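Local coordinates for globin domain-containing protein (Pseudomonas aeruginosa, PDB 1TU9) that binds heme and, as a member of the globin family, probably oxygen, although its physiological role has not been established, at residues 11-16 / 55-60; 25-30 / 47-52; 89-94 / 126-131. All coordinates share one frame; numbering follows the deposited sequence. Where two conformers were deposited one is given.

Contact 1 (11-16 / 55-60); sequences QSYGRC and AGIMNL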
loop_
_atom_site.group_PDB
_atom_site.type_symbol
_atom_site.label_atom_id
_atom_site.label_comp_id
_atom_site.label_asym_id
_atom_site.label_seq_id
_atom_site.Cartn_x
_atom_site.Cartn_y
_atom_site.Cartn_z
ATOM N N GLN A 11 1.153 8.344 12.576
ATOM C CA GLN A 11 1.727 9.685 12.672
ATOM C C GLN A 11 2.376 10.066 11.350
ATOM O O GLN A 11 2.173 11.164 10.826
ATOM C CB GLN A 11 2.751 9.726 13.796
ATOM C CG GLN A 11 2.136 9.572 15.191
ATOM C CD GLN A 11 3.158 9.398 16.283
ATOM O OE1 GLN A 11 4.314 9.792 16.119
ATOM N NE2 GLN A 11 2.742 8.822 17.405
ATOM N N SER A 12 3.130 9.133 10.789
ATOM C CA SER A 12 3.790 9.344 9.504
ATOM C C SER A 12 2.782 9.538 8.371
ATOM O O SER A 12 2.925 10.449 7.546
ATOM C CB SER A 12 4.719 8.177 9.211
ATOM O OG SER A 12 5.263 8.256 7.910
ATOM N N TYR A 13 1.744 8.719 8.344
ATOM C CA TYR A 13 0.751 8.790 7.287
ATOM C C TYR A 13 -0.013 10.111 7.349
ATOM O O TYR A 13 -0.394 10.644 6.325
ATOM C CB TYR A 13 -0.208 7.624 7.396
ATOM C CG TYR A 13 -1.126 7.407 6.208
ATOM C CD1 TYR A 13 -0.632 7.363 4.910
ATOM C CD2 TYR A 13 -2.477 7.165 6.399
ATOM C CE1 TYR A 13 -1.469 7.099 3.837
ATOM C CE2 TYR A 13 -3.324 6.901 5.327
ATOM C CZ TYR A 13 -2.808 6.871 4.049
ATOM O OH TYR A 13 -3.601 6.583 2.952
ATOM N N GLY A 14 -0.233 10.654 8.542
ATOM C CA GLY A 14 -0.844 11.962 8.661
ATOM C C GLY A 14 -0.008 13.029 8.005
ATOM O O GLY A 14 -0.535 13.870 7.268
ATOM N N ARG A 15 1.296 13.009 8.246
ATOM C CA ARG A 15 2.198 13.937 7.580
ATOM C C ARG A 15 2.215 13.706 6.065
ATOM O O ARG A 15 2.266 14.660 5.310
ATOM C CB ARG A 15 3.607 13.863 8.158
ATOM C CG ARG A 15 3.700 14.349 9.597
ATOM C CD ARG A 15 5.108 14.406 10.155
ATOM N NE ARG A 15 5.714 13.094 10.307
ATOM C CZ ARG A 15 5.665 12.334 11.393
ATOM N NH1 ARG A 15 4.987 12.696 12.465
ATOM N NH2 ARG A 15 6.274 11.166 11.368
ATOM N N CYS A 16 2.150 12.456 5.618
ATOM C CA CYS A 16 2.160 12.161 4.191
ATOM C C CYS A 16 0.910 12.690 3.501
ATOM O O CYS A 16 0.993 13.309 2.437
ATOM C CB CYS A 16 2.268 10.660 3.944
ATOM S SG CYS A 16 3.877 9.935 4.318
ATOM N N ALA A 55 -7.696 5.117 1.139
ATOM C CA ALA A 55 -8.588 4.343 1.986
ATOM C C ALA A 55 -8.047 2.930 2.208
ATOM O O ALA A 55 -8.217 2.378 3.291
ATOM C CB ALA A 55 -9.982 4.299 1.370
ATOM N N GLY A 56 -7.403 2.344 1.199
ATOM C CA GLY A 56 -6.846 1.004 1.311
ATOM C C GLY A 56 -5.719 0.920 2.324
ATOM O O GLY A 56 -5.644 -0.020 3.118
ATOM N N ILE A 57 -4.832 1.901 2.309
ATOM C CA ILE A 57 -3.773 1.981 3.307
ATOM C C ILE A 57 -4.406 2.122 4.696
ATOM O O ILE A 57 -3.970 1.474 5.649
ATOM C CB ILE A 57 -2.795 3.123 2.988
ATOM C CG1 ILE A 57 -1.995 2.767 1.728
ATOM C CG2 ILE A 57 -1.843 3.328 4.155
ATOM C CD1 ILE A 57 -1.145 3.904 1.172
ATOM N N MET A 58 -5.454 2.927 4.809
ATOM C CA MET A 58 -6.159 3.020 6.084
ATOM C C MET A 58 -6.703 1.662 6.513
ATOM O O MET A 58 -6.617 1.311 7.682
ATOM C CB MET A 58 -7.268 4.063 6.047
ATOM C CG MET A 58 -6.722 5.463 5.972
ATOM S SD MET A 58 -7.973 6.746 5.854
ATOM C CE MET A 58 -8.737 6.613 7.432
ATOM N N ASN A 59 -7.237 0.879 5.586
ATOM C CA ASN A 59 -7.732 -0.453 5.940
ATOM C C ASN A 59 -6.617 -1.367 6.449
ATOM O O ASN A 59 -6.822 -2.139 7.387
ATOM C CB ASN A 59 -8.499 -1.091 4.779
ATOM C CG ASN A 59 -9.839 -0.396 4.510
ATOM O OD1 ASN A 59 -10.466 0.136 5.426
ATOM N ND2 ASN A 59 -10.256 -0.389 3.257
ATOM N N LEU A 60 -5.430 -1.268 5.858
ATOM C CA LEU A 60 -4.297 -2.076 6.315
ATOM C C LEU A 60 -3.862 -1.638 7.721
ATOM O O LEU A 60 -3.490 -2.471 8.548
ATOM C CB LEU A 60 -3.126 -2.023 5.308
ATOM C CG LEU A 60 -2.633 -3.372 4.745
ATOM C CD1 LEU A 60 -3.749 -4.155 4.157
ATOM C CD2 LEU A 60 -1.555 -3.209 3.693
#
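Tyr-13 lays one face of its ring over the CG2 methyl of Ile-57, a CH-pi contact in which the methyl carbon lies 3.9 Å from the ring centroid and 22° off the ring normal. CG2 is shifted toward the hydroxyl-bearing end of the ring, with Ile-57 CG2 3.7 Å from Tyr-13 CZ. Farther out, the phenol oxygen reaches the branch point of the isoleucine, Tyr-13 OH to Ile-57 CB being 3.6 Å. Met-58 comes in at the ring edge instead, nearly perpendicular to the tyrosine side chain, and its CG meets Tyr-13 CE2 at 3.7 Å. In the globin fold these are the A helix (5-17) and the E helix (46-64). Between 11-16 and 55-60 the nearest CA atoms, those of Tyr-13 and Met-58, are 9.1 Å apart, and the long tyrosine side chain bridges that gap. The first torsion of Tyr-13, -168°, sets CG opposite the backbone N and carries the ring across to the E helix, where the backbone carbonyl of Arg-54 takes a hydrogen bond from the hydroxyl of this buried tyrosine. Phe-22 and Phe-23 of the following helix also pack on Tyr-13, while Ile-57 touches Trp-94, Leu-98 and Trp-117.

Contact 2 (25-30 / 47-52); sequences DFYRHF and TAQKHL. With PPI (propanoic acid), chain C; HEM (protoporphyrin IX containing Fe), chain B; EDO (1,2-ethanediol), chain E.
Tyr-27 and Lys-50 lie alongside each other with their side chains running antiparallel: the lysine CG lies 3.7 Å from Tyr-27 CD1, obliquely to the ring, and the extended chain then runs back toward the helix that carries the tyrosine. There the ammonium forms a salt bridge with Asp-24 and donates hydrogen bonds to both oxygens of an ethanediol, probably from the crystallisation liquor, with Lys-50 NZ to EDO O2 at 3.0 Å. The hydroxyl end of the tyrosine faces Gln-49, whose CG is only 3.3 Å from Tyr-27 OH. Gln-49 is bent at its second torsion (chi2 69°), which turns the amide over the heme toward the bound propanoic acid. Its nitrogen makes a nearly straight bond to the carboxylate, Gln-49 NE2 to PPI O2 being 2.6 Å at an N-H...O angle of 170°, and a weak second one to O1. PPI O2 also lies at the edge of the Tyr-27 ring, near its plane, and accepts the phenol hydroxyl, although the modelled separation is too short to be trusted. This is the distal heme pocket of a globin, lined by the B helix (22-32) and the E helix (46-64); a tyrosine from the first and a glutamine from the second probably form the distal pair, as in several bacterial globins. The other carboxylate oxygen, PPI O1, coordinates the heme iron, HEM FE, at 1.9 Å. Phe-26 and Phe-30 close on the aliphatic tail: PPI C3 lies at the edge of the Phe-26 ring, 3.6 Å from Phe-26 CE2, and Phe-26 CD2 sits over the centre of the Tyr-27 ring.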
loop_
_atom_site.group_PDB
_atom_site.type_symbol
_atom_site.label_atom_id
_atom_site.label_comp_id
_atom_site.label_asym_id
_atom_site.label_seq_id
_atom_site.Cartn_x
_atom_site.Cartn_y
_atom_site.Cartn_z
ATOM N N ASP A 25 3.252 10.821 -6.337
ATOM C CA ASP A 25 4.592 10.265 -6.308
ATOM C C ASP A 25 4.566 8.749 -6.094
ATOM O O ASP A 25 5.314 8.030 -6.745
ATOM C CB ASP A 25 5.458 10.944 -5.244
ATOM C CG ASP A 25 5.865 12.331 -5.622
ATOM O OD1 ASP A 25 5.755 12.695 -6.811
ATOM O OD2 ASP A 25 6.355 13.098 -4.779
ATOM N N PHE A 26 3.700 8.267 -5.212
ATOM C CA PHE A 26 3.555 6.831 -5.029
ATOM C C PHE A 26 3.322 6.148 -6.381
ATOM O O PHE A 26 4.036 5.211 -6.741
ATOM C CB PHE A 26 2.400 6.465 -4.098
ATOM C CG PHE A 26 2.136 4.998 -4.118
ATOM C CD1 PHE A 26 2.989 4.127 -3.467
ATOM C CD2 PHE A 26 1.148 4.471 -4.927
ATOM C CE1 PHE A 26 2.808 2.753 -3.563
ATOM C CE2 PHE A 26 0.962 3.113 -5.028
ATOM C CZ PHE A 26 1.797 2.250 -4.344
ATOM N N TYR A 27 2.310 6.590 -7.126
ATOM C CA TYR A 27 1.997 5.914 -8.388
ATOM C C TYR A 27 3.079 6.106 -9.429
ATOM O O TYR A 27 3.346 5.190 -10.192
ATOM C CB TYR A 27 0.594 6.271 -8.938
ATOM C CG TYR A 27 -0.466 5.444 -8.251
ATOM C CD1 TYR A 27 -1.284 6.000 -7.276
ATOM C CD2 TYR A 27 -0.599 4.085 -8.517
ATOM C CE1 TYR A 27 -2.217 5.236 -6.605
ATOM C CE2 TYR A 27 -1.536 3.315 -7.843
ATOM C CZ TYR A 27 -2.341 3.903 -6.886
ATOM O OH TYR A 27 -3.261 3.160 -6.188
ATOM N N ARG A 28 3.742 7.259 -9.446
ATOM C CA ARG A 28 4.845 7.436 -10.370
ATOM C C ARG A 28 5.920 6.375 -10.091
ATOM O O ARG A 28 6.430 5.732 -10.998
ATOM C CB ARG A 28 5.428 8.848 -10.284
ATOM C CG ARG A 28 6.621 9.069 -11.182
ATOM C CD ARG A 28 7.025 10.520 -11.305
ATOM N NE ARG A 28 7.163 11.198 -10.016
ATOM C CZ ARG A 28 8.256 11.193 -9.265
ATOM N NH1 ARG A 28 9.321 10.495 -9.619
ATOM N NH2 ARG A 28 8.287 11.891 -8.146
ATOM N N HIS A 29 6.260 6.194 -8.818
ATOM C CA HIS A 29 7.289 5.218 -8.476
ATOM C C HIS A 29 6.825 3.781 -8.765
ATOM O O HIS A 29 7.584 2.957 -9.260
ATOM C CB HIS A 29 7.661 5.297 -7.003
ATOM C CG HIS A 29 8.153 6.636 -6.565
ATOM N ND1 HIS A 29 9.025 7.401 -7.305
ATOM C CD2 HIS A 29 7.935 7.318 -5.420
ATOM C CE1 HIS A 29 9.307 8.510 -6.636
ATOM N NE2 HIS A 29 8.649 8.488 -5.496
ATOM N N PHE A 30 5.580 3.493 -8.418
ATOM C CA PHE A 30 5.027 2.152 -8.568
ATOM C C PHE A 30 4.951 1.764 -10.054
ATOM O O PHE A 30 5.414 0.694 -10.451
ATOM C CB PHE A 30 3.654 2.126 -7.894
ATOM C CG PHE A 30 3.013 0.752 -7.786
ATOM C CD1 PHE A 30 3.749 -0.401 -7.562
ATOM C CD2 PHE A 30 1.642 0.646 -7.829
ATOM C CE1 PHE A 30 3.110 -1.649 -7.431
ATOM C CE2 PHE A 30 1.009 -0.584 -7.684
ATOM C CZ PHE A 30 1.754 -1.720 -7.476
ATOM N N THR A 47 -6.757 9.258 -10.932
ATOM C CA THR A 47 -7.232 10.210 -9.938
ATOM C C THR A 47 -8.132 9.511 -8.932
ATOM O O THR A 47 -7.936 9.620 -7.714
ATOM C CB THR A 47 -7.952 11.378 -10.651
ATOM O OG1 THR A 47 -7.000 12.065 -11.472
ATOM C CG2 THR A 47 -8.467 12.425 -9.668
ATOM N N ALA A 48 -9.072 8.721 -9.437
ATOM C CA ALA A 48 -9.935 7.931 -8.579
ATOM C C ALA A 48 -9.127 6.901 -7.799
ATOM O O ALA A 48 -9.392 6.657 -6.632
ATOM C CB ALA A 48 -11.013 7.257 -9.405
ATOM N N GLN A 49 -8.137 6.300 -8.445
ATOM C CA GLN A 49 -7.353 5.253 -7.803
ATOM C C GLN A 49 -6.595 5.777 -6.588
ATOM O O GLN A 49 -6.445 5.063 -5.605
ATOM C CB GLN A 49 -6.373 4.633 -8.788
ATOM C CG GLN A 49 -5.776 3.329 -8.299
ATOM C CD GLN A 49 -6.791 2.199 -8.249
ATOM O OE1 GLN A 49 -7.898 2.320 -8.783
ATOM N NE2 GLN A 49 -6.410 1.095 -7.614
ATOM N N LYS A 50 -6.112 7.015 -6.644
ATOM C CA LYS A 50 -5.417 7.606 -5.502
ATOM C C LYS A 50 -6.329 7.708 -4.276
ATOM O O LYS A 50 -5.889 7.483 -3.147
ATOM C CB LYS A 50 -4.819 8.950 -5.909
ATOM C CG LYS A 50 -3.646 8.757 -6.892
ATOM C CD LYS A 50 -3.247 9.981 -7.672
ATOM C CE LYS A 50 -2.235 9.629 -8.756
ATOM N NZ LYS A 50 -1.867 10.759 -9.658
ATOM N N HIS A 51 -7.600 8.011 -4.486
ATOM C CA HIS A 51 -8.549 8.021 -3.387
ATOM C C HIS A 51 -8.763 6.620 -2.829
ATOM O O HIS A 51 -8.793 6.417 -1.614
ATOM C CB HIS A 51 -9.863 8.649 -3.831
ATOM C CG HIS A 51 -9.748 10.110 -4.133
ATOM N ND1 HIS A 51 -9.731 11.070 -3.149
ATOM C CD2 HIS A 51 -9.612 10.769 -5.306
ATOM C CE1 HIS A 51 -9.613 12.263 -3.704
ATOM N NE2 HIS A 51 -9.540 12.110 -5.013
ATOM N N LEU A 52 -8.860 5.638 -3.715
ATOM C CA LEU A 52 -9.012 4.266 -3.278
ATOM C C LEU A 52 -7.803 3.807 -2.486
ATOM O O LEU A 52 -7.949 3.147 -1.458
ATOM C CB LEU A 52 -9.255 3.345 -4.470
ATOM C CG LEU A 52 -10.599 3.550 -5.176
ATOM C CD1 LEU A 52 -10.682 2.693 -6.449
ATOM C CD2 LEU A 52 -11.752 3.227 -4.250
HETATM C C1 PPI C . -3.763 -0.198 -6.239
HETATM C C2 PPI C . -2.493 -0.528 -5.549
HETATM C C3 PPI C . -1.635 0.661 -5.657
HETATM O O1 PPI C . -4.650 -0.985 -6.350
HETATM O O2 PPI C . -3.921 1.017 -6.790
HETATM C CHA HEM B . -7.769 -1.992 -7.244
HETATM C CHB HEM B . -5.785 -1.511 -2.745
HETATM C CHC HEM B . -1.952 -3.858 -4.266
HETATM C CHD HEM B . -3.441 -3.535 -8.842
HETATM C C1A HEM B . -7.579 -1.744 -5.880
HETATM C C2A HEM B . -8.573 -1.210 -4.957
HETATM C C3A HEM B . -8.038 -1.066 -3.744
HETATM C C4A HEM B . -6.664 -1.503 -3.803
HETATM C CMA HEM B . -8.764 -0.533 -2.487
HETATM C CAA HEM B . -10.020 -0.879 -5.336
HETATM C CBA HEM B . -10.951 -1.916 -4.692
HETATM C CGA HEM B . -10.465 -3.343 -4.845
HETATM O O1A HEM B . -10.448 -3.857 -5.988
HETATM O O2A HEM B . -10.100 -3.994 -3.827
HETATM C C1B HEM B . -4.571 -2.128 -2.724
HETATM C C2B HEM B . -3.652 -2.295 -1.606
HETATM C C3B HEM B . -2.583 -2.960 -2.031
HETATM C C4B HEM B . -2.816 -3.212 -3.455
HETATM C CMB HEM B . -3.889 -1.757 -0.175
HETATM C CAB HEM B . -1.319 -3.358 -1.219
HETATM C CBB HEM B . -1.383 -3.820 0.033
HETATM C C1C HEM B . -2.009 -3.891 -5.638
HETATM C C2C HEM B . -0.907 -4.291 -6.452
HETATM C C3C HEM B . -1.285 -4.180 -7.720
HETATM C C4C HEM B . -2.654 -3.726 -7.737
HETATM C CMC HEM B . 0.442 -4.748 -5.894
HETATM C CAC HEM B . -0.395 -4.530 -8.919
HETATM C CBC HEM B . -0.483 -3.894 -10.077
HETATM C C1D HEM B . -4.740 -3.125 -8.855
HETATM C C2D HEM B . -5.501 -2.962 -10.053
HETATM C C3D HEM B . -6.854 -2.476 -9.600
HETATM C C4D HEM B . -6.785 -2.378 -8.152
HETATM C CMD HEM B . -5.030 -3.221 -11.487
HETATM C CAD HEM B . -7.995 -2.126 -10.564
HETATM C CBD HEM B . -7.689 -0.767 -11.218
HETATM C CGD HEM B . -8.729 -0.413 -12.266
HETATM O O1D HEM B . -8.754 -1.081 -13.332
HETATM O O2D HEM B . -9.545 0.524 -12.045
HETATM N NA HEM B . -6.440 -1.899 -5.120
HETATM N NB HEM B . -4.035 -2.713 -3.845
HETATM N NC HEM B . -3.075 -3.542 -6.436
HETATM N ND HEM B . -5.515 -2.782 -7.766
HETATM FE FE HEM B . -4.888 -2.760 -5.830
HETATM C C1 EDO E . 1.066 8.919 -11.584
HETATM O O1 EDO E . 0.881 9.621 -10.373
HETATM C C2 EDO E . -0.250 8.315 -12.015
HETATM O O2 EDO E . -1.195 9.341 -12.231
#

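Contact 3 (89-94 / 126-131); sequences ELYDLW and AVIKSY. With HEM (protoporphyrin IX containing Fe), chain B; PPI (propanoic acid), chain C.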
loop_
_atom_site.group_PDB
_atom_site.type_symbol
_atom_site.label_atom_id
_atom_site.label_comp_id
_atom_site.label_asym_id
_atom_site.label_seq_id
_atom_site.Cartn_x
_atom_site.Cartn_y
_atom_site.Cartn_z
ATOM N N GLU A 89 4.617 -11.349 -6.124
ATOM C CA GLU A 89 5.861 -10.594 -6.274
ATOM C C GLU A 89 5.627 -9.086 -6.424
ATOM O O GLU A 89 6.483 -8.272 -6.070
ATOM C CB GLU A 89 6.669 -11.108 -7.476
ATOM C CG GLU A 89 7.453 -12.391 -7.235
ATOM C CD GLU A 89 8.237 -12.842 -8.462
ATOM O OE1 GLU A 89 8.833 -11.975 -9.145
ATOM O OE2 GLU A 89 8.276 -14.061 -8.748
ATOM N N LEU A 90 4.472 -8.696 -6.942
ATOM C CA LEU A 90 4.207 -7.287 -7.207
ATOM C C LEU A 90 4.041 -6.466 -5.932
ATOM O O LEU A 90 4.239 -5.254 -5.952
ATOM C CB LEU A 90 3.007 -7.121 -8.142
ATOM C CG LEU A 90 3.193 -7.803 -9.512
ATOM C CD1 LEU A 90 1.988 -7.529 -10.386
ATOM C CD2 LEU A 90 4.482 -7.357 -10.217
ATOM N N TYR A 91 3.701 -7.101 -4.820
ATOM C CA TYR A 91 3.538 -6.374 -3.557
ATOM C C TYR A 91 4.860 -5.838 -3.027
ATOM O O TYR A 91 4.879 -4.828 -2.321
ATOM C CB TYR A 91 2.828 -7.230 -2.498
ATOM C CG TYR A 91 1.419 -7.522 -2.887
ATOM C CD1 TYR A 91 1.116 -8.634 -3.647
ATOM C CD2 TYR A 91 0.394 -6.660 -2.558
ATOM C CE1 TYR A 91 -0.173 -8.892 -4.048
ATOM C CE2 TYR A 91 -0.898 -6.897 -2.947
ATOM C CZ TYR A 91 -1.185 -8.017 -3.711
ATOM O OH TYR A 91 -2.479 -8.253 -4.115
ATOM N N ASP A 92 5.968 -6.481 -3.357
ATOM C CA ASP A 92 7.265 -5.965 -2.938
ATOM C C ASP A 92 7.529 -4.638 -3.642
ATOM O O ASP A 92 8.104 -3.717 -3.061
ATOM C CB ASP A 92 8.377 -6.972 -3.253
ATOM C CG ASP A 92 8.124 -8.349 -2.646
ATOM O OD1 ASP A 92 7.321 -8.474 -1.701
ATOM O OD2 ASP A 92 8.704 -9.370 -3.061
ATOM N N LEU A 93 7.121 -4.539 -4.903
ATOM C CA LEU A 93 7.251 -3.291 -5.656
ATOM C C LEU A 93 6.325 -2.208 -5.123
ATOM O O LEU A 93 6.706 -1.031 -5.061
ATOM C CB LEU A 93 6.988 -3.535 -7.139
ATOM C CG LEU A 93 7.895 -4.548 -7.839
ATOM C CD1 LEU A 93 7.450 -4.716 -9.277
ATOM C CD2 LEU A 93 9.356 -4.141 -7.753
ATOM N N TRP A 94 5.124 -2.598 -4.717
ATOM C CA TRP A 94 4.178 -1.682 -4.088
ATOM C C TRP A 94 4.782 -1.102 -2.813
ATOM O O TRP A 94 4.778 0.111 -2.591
ATOM C CB TRP A 94 2.885 -2.451 -3.793
ATOM C CG TRP A 94 1.758 -1.644 -3.216
ATOM C CD1 TRP A 94 0.727 -1.071 -3.899
ATOM C CD2 TRP A 94 1.512 -1.351 -1.831
ATOM N NE1 TRP A 94 -0.119 -0.418 -3.035
ATOM C CE2 TRP A 94 0.347 -0.568 -1.758
ATOM C CE3 TRP A 94 2.176 -1.649 -0.640
ATOM C CZ2 TRP A 94 -0.172 -0.099 -0.553
ATOM C CZ3 TRP A 94 1.651 -1.185 0.558
ATOM C CH2 TRP A 94 0.492 -0.425 0.593
ATOM N N ALA A 126 0.639 -9.855 3.720
ATOM C CA ALA A 126 0.695 -11.310 3.881
ATOM C C ALA A 126 -0.683 -11.937 3.716
ATOM O O ALA A 126 -0.824 -12.971 3.044
ATOM C CB ALA A 126 1.273 -11.676 5.235
ATOM N N VAL A 127 -1.699 -11.323 4.298
ATOM C CA VAL A 127 -3.063 -11.833 4.180
ATOM C C VAL A 127 -3.500 -11.800 2.708
ATOM O O VAL A 127 -3.999 -12.795 2.165
ATOM C CB VAL A 127 -4.050 -11.041 5.051
ATOM C CG1 VAL A 127 -5.476 -11.512 4.835
ATOM C CG2 VAL A 127 -3.673 -11.148 6.544
ATOM N N ILE A 128 -3.278 -10.671 2.047
ATOM C CA ILE A 128 -3.707 -10.519 0.663
ATOM C C ILE A 128 -3.038 -11.567 -0.218
ATOM O O ILE A 128 -3.721 -12.260 -0.990
ATOM C CB ILE A 128 -3.417 -9.095 0.162
ATOM C CG1 ILE A 128 -4.283 -8.102 0.925
ATOM C CG2 ILE A 128 -3.691 -8.990 -1.350
ATOM C CD1 ILE A 128 -3.865 -6.666 0.753
ATOM N N LYS A 129 -1.721 -11.709 -0.102
ATOM C CA LYS A 129 -0.946 -12.676 -0.887
ATOM C C LYS A 129 -1.441 -14.092 -0.691
ATOM O O LYS A 129 -1.408 -14.904 -1.632
ATOM C CB LYS A 129 0.536 -12.658 -0.499
ATOM C CG LYS A 129 1.326 -11.482 -0.995
ATOM C CD LYS A 129 2.765 -11.650 -0.528
ATOM C CE LYS A 129 3.675 -10.555 -1.007
ATOM N NZ LYS A 129 5.039 -10.720 -0.437
ATOM N N SER A 130 -1.880 -14.398 0.527
ATOM C CA SER A 130 -2.254 -15.762 0.878
ATOM C C SER A 130 -3.462 -16.230 0.091
ATOM O O SER A 130 -3.671 -17.440 -0.071
ATOM C CB SER A 130 -2.495 -15.902 2.383
ATOM O OG SER A 130 -3.702 -15.338 2.809
ATOM N N TYR A 131 -4.249 -15.278 -0.407
ATOM C CA TYR A 131 -5.442 -15.590 -1.189
ATOM C C TYR A 131 -5.190 -15.659 -2.696
ATOM O O TYR A 131 -6.100 -15.999 -3.449
ATOM C CB TYR A 131 -6.549 -14.570 -0.879
ATOM C CG TYR A 131 -7.162 -14.832 0.475
ATOM C CD1 TYR A 131 -6.838 -14.059 1.574
ATOM C CD2 TYR A 131 -8.016 -15.921 0.673
ATOM C CE1 TYR A 131 -7.386 -14.317 2.828
ATOM C CE2 TYR A 131 -8.558 -16.193 1.923
ATOM C CZ TYR A 131 -8.242 -15.386 2.993
ATOM O OH TYR A 131 -8.765 -15.647 4.245
HETATM C CHA HEM B . -7.769 -1.992 -7.244
HETATM C CHB HEM B . -5.785 -1.511 -2.745
HETATM C CHC HEM B . -1.952 -3.858 -4.266
HETATM C CHD HEM B . -3.441 -3.535 -8.842
HETATM C C1A HEM B . -7.579 -1.744 -5.880
HETATM C C2A HEM B . -8.573 -1.210 -4.957
HETATM C C3A HEM B . -8.038 -1.066 -3.744
HETATM C C4A HEM B . -6.664 -1.503 -3.803
HETATM C CMA HEM B . -8.764 -0.533 -2.487
HETATM C CAA HEM B . -10.020 -0.879 -5.336
HETATM C CBA HEM B . -10.951 -1.916 -4.692
HETATM C CGA HEM B . -10.465 -3.343 -4.845
HETATM O O1A HEM B . -10.448 -3.857 -5.988
HETATM O O2A HEM B . -10.100 -3.994 -3.827
HETATM C C1B HEM B . -4.571 -2.128 -2.724
HETATM C C2B HEM B . -3.652 -2.295 -1.606
HETATM C C3B HEM B . -2.583 -2.960 -2.031
HETATM C C4B HEM B . -2.816 -3.212 -3.455
HETATM C CMB HEM B . -3.889 -1.757 -0.175
HETATM C CAB HEM B . -1.319 -3.358 -1.219
HETATM C CBB HEM B . -1.383 -3.820 0.033
HETATM C C1C HEM B . -2.009 -3.891 -5.638
HETATM C C2C HEM B . -0.907 -4.291 -6.452
HETATM C C3C HEM B . -1.285 -4.180 -7.720
HETATM C C4C HEM B . -2.654 -3.726 -7.737
HETATM C CMC HEM B . 0.442 -4.748 -5.894
HETATM C CAC HEM B . -0.395 -4.530 -8.919
HETATM C CBC HEM B . -0.483 -3.894 -10.077
HETATM C C1D HEM B . -4.740 -3.125 -8.855
HETATM C C2D HEM B . -5.501 -2.962 -10.053
HETATM C C3D HEM B . -6.854 -2.476 -9.600
HETATM C C4D HEM B . -6.785 -2.378 -8.152
HETATM C CMD HEM B . -5.030 -3.221 -11.487
HETATM C CAD HEM B . -7.995 -2.126 -10.564
HETATM C CBD HEM B . -7.689 -0.767 -11.218
HETATM C CGD HEM B . -8.729 -0.413 -12.266
HETATM O O1D HEM B . -8.754 -1.081 -13.332
HETATM O O2D HEM B . -9.545 0.524 -12.045
HETATM N NA HEM B . -6.440 -1.899 -5.120
HETATM N NB HEM B . -4.035 -2.713 -3.845
HETATM N NC HEM B . -3.075 -3.542 -6.436
HETATM N ND HEM B . -5.515 -2.782 -7.766
HETATM FE FE HEM B . -4.888 -2.760 -5.830
HETATM C C1 PPI C . -3.763 -0.198 -6.239
HETATM C C2 PPI C . -2.493 -0.528 -5.549
HETATM C C3 PPI C . -1.635 0.661 -5.657
HETATM O O1 PPI C . -4.650 -0.985 -6.350
HETATM O O2 PPI C . -3.921 1.017 -6.790
#
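Tyr-91 meets Lys-129 at its first side-chain carbon, the Tyr-91 CB to Lys-129 CE distance being 3.7 Å. One ring flank continues this contact, with Tyr-91 CD1 lying 3.9 Å from Lys-129 CG, as the two side chains pass with opposite headings. The other flank belongs to the heme: the CMC methyl stands over one face of the ring, toward its rim, and Tyr-91 CE2 is 3.5 Å from the methine carbon CHC. At the far end the partner changes to Ile-128, which lies roughly perpendicular to the tyrosine. Its CG2 lies 3.6 Å from Tyr-91 CZ and just 3.1 Å from Tyr-91 OH, a tight approach. CG2, set opposite the backbone N, points at the phenol, while CG1 leads CD1 to a heme vinyl, Ile-128 CD1 to HEM CBB being 3.8 Å. In globin terms this is the pairing of the G helix (90-105) with the H helix (111-130), and here it walls the heme pocket; the axes of 90-94 and 126-130 approach to 11.6 Å and run roughly antiparallel, at 154°. Tyr-91 also packs against His-79, the axial ligand of the iron. The extended Lys-129 reaches past the tyrosine to a weak salt bridge, Lys-129 NZ to Asp-92 OD1 being 3.4 Å. Trp-94 lays an indole face against the heme vinyl carbon CAB and turns its edge to the propanoic acid.

In the fold
Helix 46-64 serves contact 1 and contact 2, whose centres are about 13 Å apart, and contact 2 is nested within the loop that contact 1 closes. Contact 3 follows in sequence and lies farther off, about 18 Å from contact 1 and about 17 Å from contact 2, centre to centre. Trp-94 joins all three: its CZ2 packs on Ile-57 CG1 of contact 1 at 4.1 Å, and its CA on Phe-30 CE1 of contact 2 at 3.5 Å. Contacts 2 and 3 both touch the heme and the iron-bound propanoic acid. In contact 1 the side chain of Ile-57 stands about 5 Å from the heme, though Leu-60 touches it and meets Ile-128 (Leu-60 CD1 to Ile-128 CD1, 4.2 Å).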